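Local structure of putative uncharacterized protein (Acidianus two-tailed virus, 3FAJ) at residues A[30-35]-A[129-134]; A[34-39]-A[121-126]; A[76-81]-A[113-118]; A[84-89]-A[100-105]. The protein is a structural component of the virion of an archaeal virus and probably binds DNA. All coordinates share one frame; numbering follows the deposited sequence. Where two conformers were deposited one is given.

Interaction 1. Residues A[30-35]-A[129-134]; sequences DYAGGA and VRNIER
D30 lays its CB against the CG1 branch of I132, 3.8 Å from I132 CG1, while the carboxylate beyond it passes over the end of the same side chain, with OD2 3.8 Å from I132 CD1. This is an N-cap packed on another helix of a small all-helical fold: D30 stands just ahead of helix 31-43 and meets N131 and I132 of helix 125-132. D30 has CG anti to its own N (chi1 -170°), which brings OD1 back over the first turn of the helix it caps. OD1 accepts from G33 N at 3.0 Å, and the donor approaches from above the carboxylate plane. One residue thus does two jobs, capping the start of a helix with its oxygen and closing an interface with its aliphatic stem. N131 points toward the 30-35 segment, and its CB lies 4.1 Å from D30 OD1. The methyl of A32 points at N131 from the first turn and also touches T71 and T127. The Y31 side chain also touches E59, N62 and A66 of helix 51-66, so that the start of helix 31-43 has neighbours on a third helix as well. The backbone winds on behind the cap, with G34 N donating to D30 O at 3.0 Å.

Interaction 2. Residues A[34-39]-A[121-126]; sequences GAVKIL and FLASPA
A35 aims its CB at L122, 4.3 Å from L122 CD1, and so begins a buried apolar seam of the helical bundle, where helix 31-43 meets the end of helix 113-123. The next residue, V36, carries most of the contact through one branch. Its CG2 lies beside the backbone N, CG1 having taken the position anti to it (chi1 169°), and this turns CG2 onto the other chain segment. There CG2 meets L122 CB at 3.7 Å and A123 CB at 3.9 Å, so the methyl rests across two successive residues of the last helical turn. V36 and L122 slide past each other in opposite directions, the V36 CG2 methyl against the CB stem of L122. L39, one turn beyond A35, closes the row with its CD1 4.4 Å from CD1 of L122. The single leucine methyl therefore serves both A35 and L39, and the latter also touches I78 and Y115. The facing segment is a worked case of one helix handing over to another. S124 is the first residue to leave the helical path of 113-123 and is at once the N-cap of helix 125-132. Its OG also bonds to T127 OG1, tying the old helix end to the first turn of the new one. At the junction F121 O accepts twice from S124, from N at 3.3 Å and from OG at 2.8 Å, both donors reaching the same face of its carbonyl plane.

Interaction 3. Residues A[76-81]-A[113-118]; sequences HAIVKM and PEYQQA
This is an antiparallel helix-helix packing on the flank of the helical bundle, partly buried, where helix 69-86 runs against the first turns of helix 113-123. The two short axes approach to 9.8 Å and cross at -146°. I78 meets the opposing helix with all of its branches. CG1 sits beside the backbone N (chi1 -68°), and from there CG1 and CD1 both press on the methyl of A118, CD1 at 3.6 Å from A118 CB. The remaining branch, CG2, comes to the edge of the Y115 ring near its plane, 3.8 Å from Y115 CE1, so the ring is touched at its rim and not over a face. Y115 is thus flanked by I78 at its rim, with L39 and F42 of helix 31-43 also against it, and its OH is hydrogen-bonded to E43; the tyrosine joins a third helix to the pair. Nearer the outside, E114 reaches across to the other helix, its chain extended beyond CG, and brings OE2 to 3.8 Å from A77 CB. The carboxylate therefore borders the apolar seam, its aliphatic part lying beside M81. That methionine points into the cleft between E114 and Y115 and bends at its last torsion (chi3 -93°), folding its methyl back along the opposing backbone. Its SD lies 3.9 Å from Y115 CB, and beyond the bend CE settles 3.8 Å from Y115 CA.

Interaction 4. Residues A[84-89]-A[100-105]; sequences DAMKPY and PIPGEV
Y89 directs its CB at the 100-105 segment, and from there its ring slides across P102. CG of the ring is 3.9 Å from P102 CG, and CD1 comes closer still, at 3.6 Å. The proline CG stands over one face, 3.7 Å from the ring centroid and only 15° off the normal, a clear CH-pi contact. Further round the ring CE2 meets V105 CG2 at 3.5 Å, an oblique approach. At the tip, OH donates to OE1 of E104 at 2.8 Å, arriving on the anti side and 22° out of the carboxylate plane. M86 curls at chi2 and chi3 and places SD 3.7 Å from P102 CD, while A85 CB rests on V105 CG1 at 3.9 Å. The C-terminal part of helix 69-86 and the 3-10 turn 87-89 after it are thereby fastened to the start of helix 103-111, where P102 is the N-cap residue. E104 was modelled in two conformers, so its bond belongs to the one described. In that conformer the chemistry is divided: proline and valine carbons fix where the ring lies, and the carboxylate at the rim gives its hydroxyl a directed partner.

How the interactions relate
The four contacts follow the length of the bundle, with interactions 1 and 4 on opposite sides of the chain centre and about 28 Å apart between centres. They are nested along the sequence: interaction 4 lies inside the loop closed by interaction 3, which lies inside that of interaction 2. Interactions 1 and 2 share G34 and A35 on helix 31-43 and adjoin, their centres about 8 Å apart. Helix 113-123 links interaction 2 to interaction 3, where L39 and L122 both touch I78; helix 69-86 carries on to interaction 4. Helices 31-43, 69-86 and 113-123 thus connect the contacts into one helical body of this virion protein, interactions 2 and 3 touching through apolar side chains.

Interaction 1. Residues A[30-35]-A[129-134]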
loop_
_atom_site.group_PDB
_atom_site.type_symbol
_atom_site.label_atom_id
_atom_site.label_comp_id
_atom_site.label_asym_id
_atom_site.label_seq_id
_atom_site.Cartn_x
_atom_site.Cartn_y
_atom_site.Cartn_z
ATOM N N ASP A 30 6.090 11.970 -4.356
ATOM C CA ASP A 30 6.557 10.584 -4.280
ATOM C C ASP A 30 5.503 9.724 -3.594
ATOM O O ASP A 30 5.655 9.311 -2.438
ATOM C CB ASP A 30 7.917 10.490 -3.565
ATOM C CG ASP A 30 8.559 9.107 -3.688
ATOM O OD1 ASP A 30 7.954 8.212 -4.302
ATOM O OD2 ASP A 30 9.701 8.948 -3.179
ATOM N N TYR A 31 4.426 9.449 -4.330
ATOM C CA TYR A 31 3.289 8.720 -3.775
ATOM C C TYR A 31 3.636 7.265 -3.507
ATOM O O TYR A 31 3.131 6.683 -2.547
ATOM C CB TYR A 31 2.053 8.852 -4.686
ATOM C CG TYR A 31 1.769 10.287 -5.038
ATOM C CD1 TYR A 31 1.677 11.280 -4.047
ATOM C CD2 TYR A 31 1.620 10.674 -6.373
ATOM C CE1 TYR A 31 1.447 12.622 -4.378
ATOM C CE2 TYR A 31 1.380 12.013 -6.700
ATOM C CZ TYR A 31 1.286 12.969 -5.702
ATOM O OH TYR A 31 1.064 14.290 -6.043
ATOM N N ALA A 32 4.481 6.684 -4.368
ATOM C CA ALA A 32 4.983 5.338 -4.145
ATOM C C ALA A 32 5.690 5.247 -2.781
ATOM O O ALA A 32 5.404 4.337 -1.985
ATOM C CB ALA A 32 5.924 4.921 -5.303
ATOM N N GLY A 33 6.599 6.186 -2.509
ATOM C CA GLY A 33 7.304 6.238 -1.209
ATOM C C GLY A 33 6.334 6.412 -0.049
ATOM O O GLY A 33 6.495 5.774 1.017
ATOM N N GLY A 34 5.320 7.265 -0.252
ATOM C CA GLY A 34 4.305 7.511 0.782
ATOM C C GLY A 34 3.515 6.232 1.058
ATOM O O GLY A 34 3.208 5.919 2.213
ATOM N N ALA A 35 3.201 5.492 0.002
ATOM C CA ALA A 35 2.526 4.205 0.150
ATOM C C ALA A 35 3.410 3.241 0.959
ATOM O O ALA A 35 2.918 2.588 1.873
ATOM C CB ALA A 35 2.154 3.625 -1.225
ATOM N N VAL A 129 11.602 7.605 -8.479
ATOM C CA VAL A 129 12.088 8.638 -9.407
ATOM C C VAL A 129 11.005 8.987 -10.413
ATOM O O VAL A 129 10.753 10.163 -10.681
ATOM C CB VAL A 129 13.354 8.152 -10.128
ATOM C CG1 VAL A 129 13.748 9.101 -11.283
ATOM C CG2 VAL A 129 14.477 8.004 -9.121
ATOM N N ARG A 130 10.365 7.964 -10.969
ATOM C CA ARG A 130 9.301 8.166 -11.945
ATOM C C ARG A 130 8.179 9.018 -11.363
ATOM O O ARG A 130 7.589 9.844 -12.059
ATOM C CB ARG A 130 8.748 6.821 -12.421
ATOM C CG ARG A 130 7.872 6.914 -13.660
ATOM C CD ARG A 130 7.705 5.556 -14.322
ATOM N NE ARG A 130 7.045 4.595 -13.441
ATOM C CZ ARG A 130 7.640 3.524 -12.926
ATOM N NH1 ARG A 130 8.911 3.271 -13.203
ATOM N NH2 ARG A 130 6.963 2.704 -12.135
ATOM N N ASN A 131 7.889 8.811 -10.082
ATOM C CA ASN A 131 6.841 9.563 -9.403
ATOM C C ASN A 131 7.249 11.010 -9.145
ATOM O O ASN A 131 6.449 11.929 -9.312
ATOM C CB ASN A 131 6.461 8.881 -8.087
ATOM C CG ASN A 131 5.560 7.679 -8.292
ATOM O OD1 ASN A 131 5.008 7.480 -9.374
ATOM N ND2 ASN A 131 5.405 6.871 -7.250
ATOM N N ILE A 132 8.500 11.202 -8.738
ATOM C CA ILE A 132 9.021 12.544 -8.459
ATOM C C ILE A 132 9.112 13.343 -9.762
ATOM O O ILE A 132 8.706 14.518 -9.807
ATOM C CB ILE A 132 10.370 12.487 -7.707
ATOM C CG1 ILE A 132 10.157 11.871 -6.319
ATOM C CG2 ILE A 132 11.012 13.901 -7.592
ATOM C CD1 ILE A 132 11.404 11.339 -5.641
ATOM N N GLU A 133 9.584 12.697 -10.832
ATOM C CA GLU A 133 9.730 13.361 -12.143
ATOM C C GLU A 133 8.373 13.773 -12.724
ATOM O O GLU A 133 8.313 14.535 -13.688
ATOM C CB GLU A 133 10.434 12.446 -13.146
ATOM C CG GLU A 133 11.910 12.224 -12.884
ATOM C CD GLU A 133 12.552 11.298 -13.922
ATOM O OE1 GLU A 133 11.845 10.393 -14.416
ATOM O OE2 GLU A 133 13.751 11.459 -14.221
ATOM N N ARG A 134 7.297 13.252 -12.136
ATOM C CA ARG A 134 5.932 13.575 -12.560
ATOM C C ARG A 134 5.200 14.461 -11.551
ATOM O O ARG A 134 4.075 14.913 -11.815
ATOM C CB ARG A 134 5.128 12.301 -12.798
ATOM C CG ARG A 134 5.650 11.442 -13.929
ATOM C CD ARG A 134 4.708 10.284 -14.172
ATOM N NE ARG A 134 3.438 10.755 -14.715
ATOM C CZ ARG A 134 3.165 10.845 -16.016
ATOM N NH1 ARG A 134 4.071 10.487 -16.921
ATOM N NH2 ARG A 134 1.985 11.296 -16.418
#

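Interaction 2. Residues A[34-39]-A[121-126]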
loop_
_atom_site.group_PDB
_atom_site.type_symbol
_atom_site.label_atom_id
_atom_site.label_comp_id
_atom_site.label_asym_id
_atom_site.label_seq_id
_atom_site.Cartn_x
_atom_site.Cartn_y
_atom_site.Cartn_z
ATOM N N GLY A 34 5.320 7.265 -0.252
ATOM C CA GLY A 34 4.305 7.511 0.782
ATOM C C GLY A 34 3.515 6.232 1.058
ATOM O O GLY A 34 3.208 5.919 2.213
ATOM N N ALA A 35 3.201 5.492 0.002
ATOM C CA ALA A 35 2.526 4.205 0.150
ATOM C C ALA A 35 3.410 3.241 0.959
ATOM O O ALA A 35 2.918 2.588 1.873
ATOM C CB ALA A 35 2.154 3.625 -1.225
ATOM N N VAL A 36 4.704 3.165 0.642
ATOM C CA VAL A 36 5.616 2.243 1.367
ATOM C C VAL A 36 5.663 2.603 2.868
ATOM O O VAL A 36 5.676 1.715 3.740
ATOM C CB VAL A 36 7.016 2.249 0.748
ATOM C CG1 VAL A 36 8.023 1.526 1.645
ATOM C CG2 VAL A 36 6.979 1.609 -0.638
ATOM N N LYS A 37 5.630 3.896 3.179
ATOM C CA LYS A 37 5.609 4.312 4.586
ATOM C C LYS A 37 4.351 3.785 5.279
ATOM O O LYS A 37 4.432 3.268 6.401
ATOM C CB LYS A 37 5.723 5.828 4.716
ATOM C CG LYS A 37 7.130 6.316 4.458
ATOM C CD LYS A 37 7.170 7.809 4.400
ATOM C CE LYS A 37 8.545 8.248 3.967
ATOM N NZ LYS A 37 8.493 9.645 3.514
ATOM N N ILE A 38 3.204 3.902 4.616
ATOM C CA ILE A 38 1.925 3.390 5.135
ATOM C C ILE A 38 2.032 1.869 5.311
ATOM O O ILE A 38 1.643 1.318 6.355
ATOM C CB ILE A 38 0.723 3.766 4.226
ATOM C CG1 ILE A 38 0.454 5.277 4.268
ATOM C CG2 ILE A 38 -0.561 2.961 4.615
ATOM C CD1 ILE A 38 -0.332 5.814 3.039
ATOM N N LEU A 39 2.587 1.205 4.304
ATOM C CA LEU A 39 2.744 -0.270 4.370
ATOM C C LEU A 39 3.640 -0.703 5.548
ATOM O O LEU A 39 3.341 -1.698 6.235
ATOM C CB LEU A 39 3.254 -0.837 3.050
ATOM C CG LEU A 39 2.243 -0.678 1.903
ATOM C CD1 LEU A 39 2.919 -1.124 0.608
ATOM C CD2 LEU A 39 0.942 -1.472 2.176
ATOM N N PHE A 121 8.193 -3.045 -5.631
ATOM C CA PHE A 121 8.030 -2.205 -6.821
ATOM C C PHE A 121 7.831 -0.757 -6.402
ATOM O O PHE A 121 8.447 0.155 -6.955
ATOM C CB PHE A 121 6.848 -2.699 -7.663
ATOM C CG PHE A 121 6.556 -1.839 -8.858
ATOM C CD1 PHE A 121 7.406 -1.863 -9.964
ATOM C CD2 PHE A 121 5.430 -1.024 -8.887
ATOM C CE1 PHE A 121 7.133 -1.073 -11.087
ATOM C CE2 PHE A 121 5.155 -0.215 -10.002
ATOM C CZ PHE A 121 6.008 -0.266 -11.106
ATOM N N LEU A 122 6.989 -0.542 -5.409
ATOM C CA LEU A 122 6.718 0.809 -4.941
ATOM C C LEU A 122 7.943 1.420 -4.277
ATOM O O LEU A 122 8.188 2.621 -4.405
ATOM C CB LEU A 122 5.543 0.807 -3.975
ATOM C CG LEU A 122 4.185 0.495 -4.660
ATOM C CD1 LEU A 122 3.207 0.186 -3.579
ATOM C CD2 LEU A 122 3.650 1.648 -5.528
ATOM N N ALA A 123 8.721 0.581 -3.601
ATOM C CA ALA A 123 9.916 1.022 -2.901
ATOM C C ALA A 123 11.092 1.280 -3.854
ATOM O O ALA A 123 12.045 1.983 -3.501
ATOM C CB ALA A 123 10.284 -0.017 -1.827
ATOM N N SER A 124 11.035 0.707 -5.059
ATOM C CA SER A 124 12.186 0.691 -5.967
ATOM C C SER A 124 12.557 2.098 -6.427
ATOM O O SER A 124 11.664 2.918 -6.625
ATOM C CB SER A 124 11.913 -0.186 -7.201
ATOM O OG SER A 124 10.999 0.447 -8.079
ATOM N N PRO A 125 13.871 2.374 -6.574
ATOM C CA PRO A 125 14.324 3.677 -7.084
ATOM C C PRO A 125 13.607 4.114 -8.349
ATOM O O PRO A 125 13.155 5.269 -8.432
ATOM C CB PRO A 125 15.815 3.442 -7.356
ATOM C CG PRO A 125 16.208 2.446 -6.363
ATOM C CD PRO A 125 15.014 1.511 -6.224
ATOM N N ALA A 126 13.500 3.214 -9.325
ATOM C CA ALA A 126 12.912 3.535 -10.626
ATOM C C ALA A 126 11.498 4.086 -10.484
ATOM O O ALA A 126 11.135 5.069 -11.130
ATOM C CB ALA A 126 12.904 2.298 -11.529
#

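Interaction 3. Residues A[76-81]-A[113-118]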
loop_
_atom_site.group_PDB
_atom_site.type_symbol
_atom_site.label_atom_id
_atom_site.label_comp_id
_atom_site.label_asym_id
_atom_site.label_seq_id
_atom_site.Cartn_x
_atom_site.Cartn_y
_atom_site.Cartn_z
ATOM N N HIS A 76 -3.408 -0.387 -5.800
ATOM C CA HIS A 76 -4.720 -1.005 -5.935
ATOM C C HIS A 76 -4.651 -2.504 -5.602
ATOM O O HIS A 76 -5.527 -3.032 -4.897
ATOM C CB HIS A 76 -5.265 -0.770 -7.347
ATOM C CG HIS A 76 -6.700 -1.142 -7.509
ATOM N ND1 HIS A 76 -7.107 -2.394 -7.927
ATOM C CD2 HIS A 76 -7.831 -0.419 -7.322
ATOM C CE1 HIS A 76 -8.427 -2.428 -7.989
ATOM N NE2 HIS A 76 -8.893 -1.241 -7.633
ATOM N N ALA A 77 -3.615 -3.183 -6.098
ATOM C CA ALA A 77 -3.461 -4.634 -5.861
ATOM C C ALA A 77 -3.309 -4.913 -4.369
ATOM O O ALA A 77 -3.927 -5.855 -3.849
ATOM C CB ALA A 77 -2.264 -5.216 -6.666
ATOM N N ILE A 78 -2.517 -4.093 -3.685
ATOM C CA ILE A 78 -2.292 -4.260 -2.245
ATOM C C ILE A 78 -3.582 -4.002 -1.447
ATOM O O ILE A 78 -3.914 -4.764 -0.537
ATOM C CB ILE A 78 -1.130 -3.385 -1.748
ATOM C CG1 ILE A 78 0.190 -3.916 -2.356
ATOM C CG2 ILE A 78 -1.058 -3.402 -0.204
ATOM C CD1 ILE A 78 1.380 -2.917 -2.202
ATOM N N VAL A 79 -4.298 -2.940 -1.817
ATOM C CA VAL A 79 -5.567 -2.620 -1.151
ATOM C C VAL A 79 -6.518 -3.812 -1.242
ATOM O O VAL A 79 -7.143 -4.197 -0.242
ATOM C CB VAL A 79 -6.210 -1.316 -1.696
ATOM C CG1 VAL A 79 -7.665 -1.154 -1.191
ATOM C CG2 VAL A 79 -5.342 -0.103 -1.308
ATOM N N LYS A 80 -6.627 -4.412 -2.425
ATOM C CA LYS A 80 -7.471 -5.596 -2.621
ATOM C C LYS A 80 -7.057 -6.745 -1.696
ATOM O O LYS A 80 -7.900 -7.423 -1.079
ATOM C CB LYS A 80 -7.401 -6.033 -4.078
ATOM C CG LYS A 80 -8.336 -7.202 -4.429
ATOM C CD LYS A 80 -8.732 -7.200 -5.898
ATOM C CE LYS A 80 -7.541 -7.145 -6.846
ATOM N NZ LYS A 80 -7.931 -7.677 -8.204
ATOM N N MET A 81 -5.742 -6.971 -1.601
ATOM C CA MET A 81 -5.231 -8.078 -0.787
ATOM C C MET A 81 -5.574 -7.861 0.678
ATOM O O MET A 81 -6.023 -8.781 1.357
ATOM C CB MET A 81 -3.707 -8.239 -0.956
ATOM C CG MET A 81 -3.354 -8.906 -2.282
ATOM S SD MET A 81 -1.564 -9.041 -2.438
ATOM C CE MET A 81 -1.107 -7.568 -3.332
ATOM N N PRO A 113 3.473 -13.623 -1.933
ATOM C CA PRO A 113 4.498 -13.129 -2.862
ATOM C C PRO A 113 4.057 -11.935 -3.717
ATOM O O PRO A 113 4.878 -11.082 -4.037
ATOM C CB PRO A 113 4.815 -14.369 -3.734
ATOM C CG PRO A 113 4.393 -15.534 -2.889
ATOM C CD PRO A 113 3.157 -15.044 -2.181
ATOM N N GLU A 114 2.771 -11.847 -4.059
ATOM C CA GLU A 114 2.285 -10.714 -4.838
ATOM C C GLU A 114 2.386 -9.423 -4.030
ATOM O O GLU A 114 2.733 -8.374 -4.558
ATOM C CB GLU A 114 0.847 -10.931 -5.354
ATOM C CG GLU A 114 0.444 -9.828 -6.342
ATOM C CD GLU A 114 -0.987 -9.896 -6.816
ATOM O OE1 GLU A 114 -1.598 -10.971 -6.725
ATOM O OE2 GLU A 114 -1.487 -8.845 -7.286
ATOM N N TYR A 115 2.133 -9.513 -2.725
ATOM C CA TYR A 115 2.276 -8.335 -1.871
ATOM C C TYR A 115 3.746 -7.921 -1.810
ATOM O O TYR A 115 4.087 -6.741 -1.934
ATOM C CB TYR A 115 1.762 -8.635 -0.459
ATOM C CG TYR A 115 2.085 -7.525 0.544
ATOM C CD1 TYR A 115 1.218 -6.450 0.718
ATOM C CD2 TYR A 115 3.255 -7.564 1.300
ATOM C CE1 TYR A 115 1.505 -5.459 1.649
ATOM C CE2 TYR A 115 3.566 -6.556 2.237
ATOM C CZ TYR A 115 2.673 -5.502 2.387
ATOM O OH TYR A 115 2.916 -4.501 3.310
ATOM N N GLN A 116 4.613 -8.896 -1.581
ATOM C CA GLN A 116 6.051 -8.597 -1.503
ATOM C C GLN A 116 6.521 -7.913 -2.792
ATOM O O GLN A 116 7.284 -6.940 -2.736
ATOM C CB GLN A 116 6.866 -9.859 -1.271
ATOM C CG GLN A 116 6.563 -10.546 0.062
ATOM C CD GLN A 116 7.115 -11.983 0.148
ATOM O OE1 GLN A 116 7.608 -12.566 -0.849
ATOM N NE2 GLN A 116 6.998 -12.582 1.333
ATOM N N GLN A 117 6.082 -8.432 -3.938
ATOM C CA GLN A 117 6.487 -7.868 -5.236
ATOM C C GLN A 117 5.988 -6.432 -5.376
ATOM O O GLN A 117 6.733 -5.550 -5.832
ATOM C CB GLN A 117 5.919 -8.682 -6.384
ATOM C CG GLN A 117 6.541 -10.000 -6.647
ATOM C CD GLN A 117 5.850 -10.660 -7.818
ATOM O OE1 GLN A 117 4.766 -10.223 -8.227
ATOM N NE2 GLN A 117 6.474 -11.674 -8.393
ATOM N N ALA A 118 4.721 -6.206 -5.003
ATOM C CA ALA A 118 4.112 -4.891 -5.170
ATOM C C ALA A 118 4.808 -3.867 -4.270
ATOM O O ALA A 118 5.142 -2.761 -4.700
ATOM C CB ALA A 118 2.590 -4.946 -4.881
#

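Interaction 4. Residues A[84-89]-A[100-105]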
loop_
_atom_site.group_PDB
_atom_site.type_symbol
_atom_site.label_atom_id
_atom_site.label_comp_id
_atom_site.label_asym_id
_atom_site.label_seq_id
_atom_site.Cartn_x
_atom_site.Cartn_y
_atom_site.Cartn_z
ATOM N N ASP A 84 -9.435 -8.155 1.274
ATOM C CA ASP A 84 -9.848 -9.546 1.185
ATOM C C ASP A 84 -9.473 -10.320 2.444
ATOM O O ASP A 84 -10.277 -11.133 2.920
ATOM C CB ASP A 84 -9.232 -10.218 -0.044
ATOM C CG ASP A 84 -9.850 -9.749 -1.361
ATOM O OD1 ASP A 84 -10.901 -9.050 -1.362
ATOM O OD2 ASP A 84 -9.263 -10.092 -2.418
ATOM N N ALA A 85 -8.273 -10.064 2.967
ATOM C CA ALA A 85 -7.776 -10.757 4.151
ATOM C C ALA A 85 -8.571 -10.329 5.388
ATOM O O ALA A 85 -8.688 -11.094 6.336
ATOM C CB ALA A 85 -6.271 -10.509 4.348
ATOM N N MET A 86 -9.139 -9.119 5.354
ATOM C CA MET A 86 -9.919 -8.609 6.484
ATOM C C MET A 86 -11.367 -9.086 6.511
ATOM O O MET A 86 -12.056 -8.906 7.526
ATOM C CB MET A 86 -9.877 -7.078 6.552
ATOM C CG MET A 86 -8.568 -6.520 7.091
ATOM S SD MET A 86 -8.152 -7.057 8.778
ATOM C CE MET A 86 -9.486 -6.366 9.743
ATOM N N LYS A 87 -11.824 -9.684 5.405
ATOM C CA LYS A 87 -13.231 -10.106 5.272
ATOM C C LYS A 87 -13.733 -10.985 6.426
ATOM O O LYS A 87 -14.786 -10.683 6.997
ATOM C CB LYS A 87 -13.502 -10.769 3.911
ATOM C CG LYS A 87 -13.378 -9.830 2.729
ATOM C CD LYS A 87 -14.187 -10.331 1.542
ATOM C CE LYS A 87 -13.605 -9.870 0.199
ATOM N NZ LYS A 87 -13.275 -8.404 0.105
ATOM N N PRO A 88 -12.991 -12.061 6.787
ATOM C CA PRO A 88 -13.426 -12.879 7.934
ATOM C C PRO A 88 -13.543 -12.114 9.265
ATOM O O PRO A 88 -14.172 -12.604 10.208
ATOM C CB PRO A 88 -12.324 -13.942 8.049
ATOM C CG PRO A 88 -11.704 -14.003 6.716
ATOM C CD PRO A 88 -11.759 -12.600 6.182
ATOM N N TYR A 89 -12.946 -10.927 9.335
ATOM C CA TYR A 89 -12.905 -10.140 10.568
ATOM C C TYR A 89 -13.908 -8.984 10.568
ATOM O O TYR A 89 -13.892 -8.139 11.470
ATOM C CB TYR A 89 -11.472 -9.649 10.826
ATOM C CG TYR A 89 -10.495 -10.794 10.979
ATOM C CD1 TYR A 89 -10.281 -11.391 12.224
ATOM C CD2 TYR A 89 -9.810 -11.304 9.876
ATOM C CE1 TYR A 89 -9.395 -12.454 12.372
ATOM C CE2 TYR A 89 -8.925 -12.370 10.011
ATOM C CZ TYR A 89 -8.720 -12.936 11.263
ATOM O OH TYR A 89 -7.849 -13.991 11.408
ATOM N N PRO A 100 -7.546 -2.655 15.372
ATOM C CA PRO A 100 -6.209 -3.099 14.957
ATOM C C PRO A 100 -6.306 -4.285 14.011
ATOM O O PRO A 100 -7.304 -5.027 14.035
ATOM C CB PRO A 100 -5.561 -3.550 16.274
ATOM C CG PRO A 100 -6.694 -3.792 17.183
ATOM C CD PRO A 100 -7.712 -2.757 16.830
ATOM N N ILE A 101 -5.285 -4.436 13.185
ATOM C CA ILE A 101 -5.180 -5.516 12.213
ATOM C C ILE A 101 -4.785 -6.760 13.018
ATOM O O ILE A 101 -3.825 -6.704 13.803
ATOM C CB ILE A 101 -4.076 -5.238 11.162
ATOM C CG1 ILE A 101 -4.152 -3.812 10.562
ATOM C CG2 ILE A 101 -4.070 -6.313 10.058
ATOM C CD1 ILE A 101 -5.202 -3.620 9.482
ATOM N N PRO A 102 -5.524 -7.874 12.860
ATOM C CA PRO A 102 -5.122 -9.110 13.552
ATOM C C PRO A 102 -3.736 -9.573 13.087
ATOM O O PRO A 102 -3.417 -9.445 11.914
ATOM C CB PRO A 102 -6.166 -10.129 13.094
ATOM C CG PRO A 102 -7.314 -9.312 12.583
ATOM C CD PRO A 102 -6.746 -8.054 12.047
ATOM N N GLY A 103 -2.917 -10.084 14.009
ATOM C CA GLY A 103 -1.580 -10.606 13.663
ATOM C C GLY A 103 -1.598 -11.617 12.523
ATOM O O GLY A 103 -0.711 -11.609 11.655
ATOM N N GLU A 104 -2.620 -12.482 12.523
ATOM C CA GLU A 104 -2.813 -13.467 11.459
ATOM C C GLU A 104 -2.923 -12.818 10.072
ATOM O O GLU A 104 -2.391 -13.350 9.083
ATOM C CB GLU A 104 -4.045 -14.341 11.763
ATOM C CG GLU A 104 -3.862 -15.265 12.968
ATOM C CD GLU A 104 -5.173 -15.786 13.580
ATOM O OE1 GLU A 104 -6.258 -15.206 13.342
ATOM O OE2 GLU A 104 -5.109 -16.781 14.326
ATOM N N VAL A 105 -3.615 -11.678 9.998
ATOM C CA VAL A 105 -3.759 -10.946 8.739
ATOM C C VAL A 105 -2.432 -10.316 8.289
ATOM O O VAL A 105 -2.051 -10.381 7.111
ATOM C CB VAL A 105 -4.838 -9.855 8.835
ATOM C CG1 VAL A 105 -4.766 -8.914 7.614
ATOM C CG2 VAL A 105 -6.190 -10.498 8.906
#